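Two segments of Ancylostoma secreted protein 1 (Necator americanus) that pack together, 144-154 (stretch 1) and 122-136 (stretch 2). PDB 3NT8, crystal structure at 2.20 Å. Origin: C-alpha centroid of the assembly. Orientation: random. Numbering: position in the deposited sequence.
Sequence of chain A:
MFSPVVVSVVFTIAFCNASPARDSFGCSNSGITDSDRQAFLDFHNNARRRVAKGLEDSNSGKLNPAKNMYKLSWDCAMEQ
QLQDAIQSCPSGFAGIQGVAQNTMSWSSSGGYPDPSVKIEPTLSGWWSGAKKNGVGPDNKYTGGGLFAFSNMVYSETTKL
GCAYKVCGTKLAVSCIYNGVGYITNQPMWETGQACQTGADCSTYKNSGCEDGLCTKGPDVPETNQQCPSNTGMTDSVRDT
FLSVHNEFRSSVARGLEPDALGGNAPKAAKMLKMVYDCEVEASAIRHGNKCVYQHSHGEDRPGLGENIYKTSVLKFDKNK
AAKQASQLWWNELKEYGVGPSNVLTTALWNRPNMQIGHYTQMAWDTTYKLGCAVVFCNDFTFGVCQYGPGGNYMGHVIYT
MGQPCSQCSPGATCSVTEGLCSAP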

# COMPACT_ATOMS: atom_id res chain seq x y z
N GLY A 144 1.15 5.56 17.74
CA GLY A 144 1.90 5.93 18.93
C GLY A 144 3.17 6.74 18.65
O GLY A 144 4.20 6.43 19.25
N GLY A 145 3.11 7.76 17.77
CA GLY A 145 4.30 8.64 17.50
C GLY A 145 5.29 8.17 16.43
O GLY A 145 6.46 8.59 16.41
N LEU A 146 4.85 7.29 15.53
CA LEU A 146 5.70 6.83 14.40
C LEU A 146 5.36 7.53 13.08
O LEU A 146 5.89 7.19 12.00
CB LEU A 146 5.56 5.28 14.26
CG LEU A 146 6.11 4.45 15.44
CD1 LEU A 146 5.59 3.01 15.40
CD2 LEU A 146 7.58 4.46 15.63
N PHE A 147 4.45 8.49 13.12
CA PHE A 147 4.01 9.10 11.87
C PHE A 147 5.16 9.55 10.99
O PHE A 147 5.22 9.23 9.79
CB PHE A 147 3.13 10.30 12.12
CG PHE A 147 2.67 10.97 10.85
CD1 PHE A 147 1.63 10.42 10.09
CD2 PHE A 147 3.28 12.12 10.40
CE1 PHE A 147 1.20 11.02 8.90
CE2 PHE A 147 2.85 12.74 9.20
CZ PHE A 147 1.84 12.17 8.46
N ALA A 148 6.03 10.35 11.55
CA ALA A 148 7.08 10.97 10.81
C ALA A 148 8.17 9.96 10.41
O ALA A 148 8.68 10.04 9.32
CB ALA A 148 7.65 12.18 11.64
N PHE A 149 8.46 8.98 11.27
CA PHE A 149 9.39 7.90 10.99
C PHE A 149 8.92 6.98 9.88
O PHE A 149 9.74 6.61 9.06
CB PHE A 149 9.70 7.11 12.29
CG PHE A 149 10.45 5.79 12.07
CD1 PHE A 149 11.84 5.78 11.92
CD2 PHE A 149 9.77 4.56 12.02
CE1 PHE A 149 12.56 4.58 11.72
CE2 PHE A 149 10.47 3.32 11.84
CZ PHE A 149 11.86 3.33 11.68
N SER A 150 7.62 6.68 9.83
CA SER A 150 6.99 5.82 8.82
C SER A 150 7.15 6.28 7.38
O SER A 150 7.48 5.46 6.51
CB SER A 150 5.52 5.52 9.16
OG SER A 150 4.63 6.59 8.86
N ASN A 151 6.99 7.60 7.13
CA ASN A 151 7.27 8.20 5.83
C ASN A 151 8.73 8.12 5.43
O ASN A 151 9.02 7.90 4.28
CB ASN A 151 6.78 9.67 5.68
CG ASN A 151 5.29 9.81 5.95
OD1 ASN A 151 4.53 8.99 5.48
ND2 ASN A 151 4.90 10.79 6.78
N MET A 152 9.62 8.26 6.39
CA MET A 152 11.06 8.23 6.08
C MET A 152 11.54 6.83 5.71
O MET A 152 12.40 6.69 4.84
CB MET A 152 11.89 8.77 7.25
CG MET A 152 11.59 10.20 7.59
SD MET A 152 12.80 11.00 8.72
CE MET A 152 14.34 10.83 7.79
N VAL A 153 10.96 5.81 6.35
CA VAL A 153 11.49 4.45 6.33
C VAL A 153 10.74 3.56 5.37
O VAL A 153 11.24 2.45 5.04
CB VAL A 153 11.55 3.84 7.80
CG1 VAL A 153 10.25 3.23 8.18
CG2 VAL A 153 12.58 2.77 7.93
N TYR A 154 9.56 3.99 4.91
CA TYR A 154 8.68 3.10 4.19
C TYR A 154 9.30 2.45 2.98
O TYR A 154 9.65 3.12 2.03
CB TYR A 154 7.35 3.81 3.81
CG TYR A 154 6.29 2.86 3.30
CD1 TYR A 154 5.79 1.84 4.12
CD2 TYR A 154 5.79 2.97 2.00
CE1 TYR A 154 4.80 0.93 3.64
CE2 TYR A 154 4.83 2.12 1.55
CZ TYR A 154 4.34 1.09 2.36
OH TYR A 154 3.37 0.28 1.84
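Stretch 2, residues 122-136: TLSGWWSGAKKNGVG

Where one stretch crosses another steeply, a small residue can let the backbones come close while aromatic side chains fill the space beside it. In Ancylostoma secreted protein 1, stretch 2 lies on stretch 1 in this way, and the centre of the contact is Phe 149. Ala 130 sits over one face of its ring, with CB 3.5 Å from the centroid of the Phe 149 ring and nearly on the ring normal, a CH-pi contact. The edge of the same ring is turned toward the face of Trp 127: the centroid of the Phe 149 ring lies 4.8 Å from that of the six-membered ring of Trp 127, with the planes at 65°, and Phe 149 CE1 comes within 3.6 Å of Trp 127 CZ2. Val 135 adds a further contact, its CG2 3.9 Å from Phe 149 CE2.

Around this centre the backbones run as follows. Helix 147-153 and helix 122-127 make an angle of 105° between their N-to-C directions, close to perpendicular, and their axes approach to 8.3 Å. The second segment of stretch 2, helix 129-133, carries the chain past Leu 146, and Gly 134, with positive phi, leaves the helical conformation and leads into the extended Val 135. Gly 129 lies close against stretch 1, where a CB would be tight: about 3.1 Å from Phe 149 CB and 3.0 Å from Gly 145 O.

Toward the C-terminal end of helix 147-153, Met 152 fits between the two tryptophans. Its SD is 3.5 Å from Trp 126 CB and its CB 3.6 Å from Trp 127 CE3, while the sulfur meets both indole systems at their edges. Val 153 CG2 reaches Trp 127 CH2 at 3.7 Å. Nearer the start of the helix, Ala 148 CB rests 3.8 Å from Trp 126 CD1. Just before the helix, Leu 146 directs its CD2 to 4.1 Å from Val 135 CG2 and 3.5 Å from Gly 134 O.

The polar edge lies at Gly 144 and Gly 145, beside Asn 133. Gly 144 O is 3.3 Å from Asn 133 CG, and Gly 145 O is 3.5 Å from Asn 133 ND2, but the hydrogen bond of ND2 is made within stretch 2, to Gly 129 O at 3.1 Å. No hydrogen bond crosses between the stretches; the 667 Å² buried between them, both sides summed, is lined mainly by apolar and aromatic side chains.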

# COMPACT_ATOMS: atom_id res chain seq x y z
N THR A 122 15.98 18.71 11.97
CA THR A 122 14.60 18.41 11.52
C THR A 122 14.41 16.92 11.19
O THR A 122 13.47 16.25 11.66
CB THR A 122 14.18 19.21 10.28
OG1 THR A 122 14.23 20.58 10.63
CG2 THR A 122 12.73 18.88 9.87
N LEU A 123 15.32 16.41 10.37
CA LEU A 123 15.23 15.06 9.89
C LEU A 123 15.48 14.05 11.07
O LEU A 123 14.81 13.01 11.17
CB LEU A 123 16.12 14.84 8.66
CG LEU A 123 15.40 15.03 7.30
CD1 LEU A 123 14.94 16.45 7.16
CD2 LEU A 123 16.32 14.76 6.19
N SER A 124 16.40 14.39 11.95
CA SER A 124 16.68 13.51 13.06
C SER A 124 15.59 13.48 14.11
O SER A 124 15.38 12.44 14.79
CB SER A 124 18.10 13.75 13.64
OG SER A 124 18.26 14.97 14.31
N GLY A 125 14.89 14.60 14.24
CA GLY A 125 13.65 14.72 15.03
C GLY A 125 12.50 13.85 14.46
O GLY A 125 11.78 13.18 15.22
N TRP A 126 12.33 13.87 13.14
CA TRP A 126 11.39 12.95 12.45
C TRP A 126 11.74 11.50 12.68
O TRP A 126 10.88 10.69 13.01
CB TRP A 126 11.34 13.23 10.94
CG TRP A 126 10.72 14.52 10.58
CD1 TRP A 126 9.86 15.27 11.38
CD2 TRP A 126 10.83 15.24 9.34
NE1 TRP A 126 9.47 16.39 10.70
CE2 TRP A 126 10.07 16.42 9.47
CE3 TRP A 126 11.48 15.00 8.15
CZ2 TRP A 126 9.94 17.36 8.44
CZ3 TRP A 126 11.38 15.96 7.13
CH2 TRP A 126 10.62 17.13 7.29
N TRP A 127 13.03 11.21 12.51
CA TRP A 127 13.55 9.88 12.60
C TRP A 127 13.47 9.26 14.04
O TRP A 127 13.36 8.02 14.17
CB TRP A 127 15.01 9.87 12.01
CG TRP A 127 15.54 8.40 11.81
CD1 TRP A 127 16.31 7.68 12.68
CD2 TRP A 127 15.20 7.49 10.74
NE1 TRP A 127 16.54 6.41 12.18
CE2 TRP A 127 15.85 6.26 11.00
CE3 TRP A 127 14.44 7.61 9.56
CZ2 TRP A 127 15.77 5.19 10.15
CZ3 TRP A 127 14.36 6.54 8.71
CH2 TRP A 127 15.01 5.33 9.01
N SER A 128 13.42 10.10 15.09
CA SER A 128 13.61 9.67 16.46
C SER A 128 12.36 8.96 16.97
O SER A 128 12.34 8.48 18.09
CB SER A 128 14.07 10.84 17.40
OG SER A 128 13.10 11.89 17.50
N GLY A 129 11.31 8.94 16.14
CA GLY A 129 10.07 8.24 16.40
C GLY A 129 10.32 6.81 16.89
O GLY A 129 9.77 6.41 17.91
N ALA A 130 11.20 6.09 16.20
CA ALA A 130 11.36 4.68 16.41
C ALA A 130 12.18 4.38 17.64
O ALA A 130 11.91 3.40 18.33
CB ALA A 130 12.00 4.10 15.23
N LYS A 131 13.21 5.18 17.88
CA LYS A 131 14.06 5.00 19.02
C LYS A 131 13.36 5.37 20.30
O LYS A 131 13.62 4.78 21.34
CB LYS A 131 15.33 5.88 18.86
CG LYS A 131 16.24 5.89 20.08
CD LYS A 131 17.28 4.82 20.05
CE LYS A 131 18.36 5.08 21.08
NZ LYS A 131 19.55 5.75 20.48
N LYS A 132 12.49 6.37 20.25
CA LYS A 132 11.82 6.84 21.45
C LYS A 132 10.62 5.99 21.87
O LYS A 132 10.43 5.77 23.05
CB LYS A 132 11.46 8.32 21.33
CG LYS A 132 12.69 9.24 21.50
CD LYS A 132 12.23 10.69 21.78
CE LYS A 132 13.40 11.68 21.94
NZ LYS A 132 14.19 11.87 20.68
N ASN A 133 9.85 5.51 20.90
CA ASN A 133 8.59 4.74 21.13
C ASN A 133 8.66 3.23 20.88
O ASN A 133 7.99 2.44 21.53
CB ASN A 133 7.49 5.32 20.25
CG ASN A 133 7.19 6.75 20.58
OD1 ASN A 133 6.69 7.05 21.68
ND2 ASN A 133 7.50 7.68 19.63
N GLY A 134 9.44 2.85 19.88
CA GLY A 134 9.68 1.46 19.57
C GLY A 134 8.80 1.16 18.39
O GLY A 134 7.93 1.95 18.06
N VAL A 135 9.04 0.01 17.77
CA VAL A 135 8.29 -0.47 16.62
C VAL A 135 7.89 -1.92 16.96
O VAL A 135 8.72 -2.71 17.46
CB VAL A 135 9.17 -0.46 15.33
CG1 VAL A 135 8.51 -1.17 14.20
CG2 VAL A 135 9.53 0.98 14.87
N GLY A 136 6.61 -2.24 16.72
CA GLY A 136 6.04 -3.59 16.82
C GLY A 136 6.75 -4.75 16.08
O GLY A 136 7.47 -4.53 15.09